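PDB 5UGR: malyl-CoA lyase/beta-methylmalyl-CoA lyase, which belongs to the HpcH/HpaI aldolase/citrate lyase family of TIM-barrel enzymes and binds a magnesium ion. Local coordinates for residues S16-P21 against K253-P258. Numbering follows the deposited sequence.
Sequences SELAVP and KWAIHP
Glu17 CG lies over one face of the Trp254 five-membered ring. It makes a CH-pi contact, 4.2 Å from the ring centroid. The two side chains extend alongside each other in the same direction, the carboxylate tilted 38° from the indole. Glu17 CG is anti to the backbone N (chi1 176°), and the extended chain carries CD to 3.4 Å from Trp254 NE1. Each polar end has a partner elsewhere: NE1 bonds Ser162 OG, and Glu17 OE2 bonds His14. Phe40 meets Trp254 edge-to-face.

The backbones pair as parallel strands. Glu17 N donates to Lys253 O (3.1 Å). Ala255 N donates to Glu17 O at 2.8 Å, the shortest of the three bonds. Ala19 N donates to Ala255 O (3.1 Å). Leu18 and Ala255 lie on the sheet face opposite Glu17 and Trp254, where Leu18 CD1 sits 4.2 Å from Ala255 CB. Beyond the strand pairing, Ala19 CB touches Ile256 CG2, and one water donates to both Ala19 O and Ile256 O.

Here the first and last strands of the eight-stranded parallel sheet meet. Their pairing closes the TIM barrel, with the Trp254 side chain about 6 Å from a bound magnesium ion.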
loop_
_atom_site.group_PDB
_atom_site.type_symbol
_atom_site.label_atom_id
_atom_site.label_comp_id
_atom_site.label_asym_id
_atom_site.label_seq_id
_atom_site.Cartn_x
_atom_site.Cartn_y
_atom_site.Cartn_z
ATOM N N SER A 16 22.399 24.040 -16.417
ATOM C CA SER A 16 23.687 23.868 -15.785
ATOM C C SER A 16 23.545 24.037 -14.298
ATOM O O SER A 16 22.872 24.973 -13.820
ATOM C CB SER A 16 24.697 24.886 -16.353
ATOM O OG SER A 16 24.218 26.215 -16.284
ATOM N N GLU A 17 24.166 23.104 -13.557
ATOM C CA GLU A 17 24.103 23.130 -12.080
ATOM C C GLU A 17 25.516 23.023 -11.571
ATOM O O GLU A 17 26.140 21.945 -11.642
ATOM C CB GLU A 17 23.215 21.985 -11.606
ATOM C CG GLU A 17 23.129 21.813 -10.100
ATOM C CD GLU A 17 22.059 20.816 -9.643
ATOM O OE1 GLU A 17 22.037 20.434 -8.428
ATOM O OE2 GLU A 17 21.220 20.431 -10.504
ATOM N N LEU A 18 26.038 24.153 -11.054
ATOM C CA LEU A 18 27.442 24.217 -10.633
ATOM C C LEU A 18 27.555 23.925 -9.149
ATOM O O LEU A 18 26.884 24.564 -8.333
ATOM C CB LEU A 18 27.992 25.613 -10.920
ATOM C CG LEU A 18 29.408 25.910 -10.472
ATOM C CD1 LEU A 18 30.383 25.134 -11.332
ATOM C CD2 LEU A 18 29.705 27.390 -10.569
ATOM N N ALA A 19 28.439 22.982 -8.817
ATOM C CA ALA A 19 28.775 22.610 -7.469
ATOM C C ALA A 19 29.941 23.432 -6.965
ATOM O O ALA A 19 30.991 23.448 -7.601
ATOM C CB ALA A 19 29.167 21.160 -7.438
ATOM N N VAL A 20 29.775 24.068 -5.810
ATOM C CA VAL A 20 30.850 24.917 -5.256
ATOM C C VAL A 20 31.053 24.578 -3.771
ATOM O O VAL A 20 30.144 24.772 -2.986
ATOM C CB VAL A 20 30.540 26.404 -5.403
ATOM C CG1 VAL A 20 31.774 27.230 -4.976
ATOM C CG2 VAL A 20 30.087 26.788 -6.795
ATOM N N PRO A 21 32.253 24.132 -3.374
ATOM C CA PRO A 21 32.454 23.824 -1.978
ATOM C C PRO A 21 32.394 25.029 -1.049
ATOM O O PRO A 21 33.058 26.041 -1.300
ATOM C CB PRO A 21 33.808 23.142 -1.915
ATOM C CG PRO A 21 34.166 22.798 -3.303
ATOM C CD PRO A 21 33.422 23.773 -4.195
ATOM N N LYS A 253 22.407 19.365 -16.532
ATOM C CA LYS A 253 23.495 18.530 -16.034
ATOM C C LYS A 253 24.403 19.349 -15.133
ATOM O O LYS A 253 24.564 20.596 -15.284
ATOM C CB LYS A 253 24.323 17.930 -17.178
ATOM C CG LYS A 253 25.378 16.895 -16.797
ATOM C CD LYS A 253 25.967 16.175 -17.987
ATOM C CE LYS A 253 27.098 15.238 -17.625
ATOM N NZ LYS A 253 26.663 14.247 -16.609
ATOM N N TRP A 254 25.009 18.622 -14.170
ATOM C CA TRP A 254 25.965 19.264 -13.305
ATOM C C TRP A 254 27.230 19.703 -14.054
ATOM O O TRP A 254 27.689 19.049 -14.974
ATOM C CB TRP A 254 26.399 18.360 -12.154
ATOM C CG TRP A 254 25.331 18.080 -11.142
ATOM C CD1 TRP A 254 23.960 18.140 -11.291
ATOM C CD2 TRP A 254 25.571 17.592 -9.833
ATOM N NE1 TRP A 254 23.349 17.752 -10.125
ATOM C CE2 TRP A 254 24.313 17.396 -9.209
ATOM C CE3 TRP A 254 26.724 17.300 -9.130
ATOM C CZ2 TRP A 254 24.208 16.921 -7.915
ATOM C CZ3 TRP A 254 26.635 16.835 -7.858
ATOM C CH2 TRP A 254 25.385 16.626 -7.247
ATOM N N ALA A 255 27.799 20.787 -13.527
ATOM C CA ALA A 255 29.146 21.227 -13.819
ATOM C C ALA A 255 29.936 21.178 -12.505
ATOM O O ALA A 255 29.549 21.792 -11.502
ATOM C CB ALA A 255 29.153 22.628 -14.426
ATOM N N ILE A 256 31.026 20.453 -12.527
ATOM C CA ILE A 256 31.920 20.392 -11.363
ATOM C C ILE A 256 33.290 20.976 -11.698
ATOM O O ILE A 256 34.210 20.926 -10.870
ATOM C CB ILE A 256 32.016 18.979 -10.725
ATOM C CG1 ILE A 256 32.537 17.942 -11.693
ATOM C CG2 ILE A 256 30.674 18.520 -10.140
ATOM C CD1 ILE A 256 32.981 16.663 -10.971
ATOM N N HIS A 257 33.417 21.534 -12.887
ATOM C CA HIS A 257 34.594 22.310 -13.336
ATOM C C HIS A 257 34.054 23.403 -14.216
ATOM O O HIS A 257 33.079 23.188 -14.964
ATOM C CB HIS A 257 35.492 21.410 -14.143
ATOM C CG HIS A 257 36.768 22.050 -14.570
ATOM N ND1 HIS A 257 36.907 22.751 -15.759
ATOM C CD2 HIS A 257 37.977 22.078 -13.973
ATOM C CE1 HIS A 257 38.147 23.191 -15.859
ATOM N NE2 HIS A 257 38.822 22.798 -14.789
ATOM N N PRO A 258 34.624 24.629 -14.130
ATOM C CA PRO A 258 34.012 25.729 -14.866
ATOM C C PRO A 258 33.817 25.531 -16.369
ATOM O O PRO A 258 32.868 26.061 -16.961
ATOM C CB PRO A 258 34.961 26.915 -14.569
ATOM C CG PRO A 258 35.627 26.559 -13.296
ATOM C CD PRO A 258 35.773 25.075 -13.311
HETATM O O HOH W 1 33.016 21.632 -7.883
#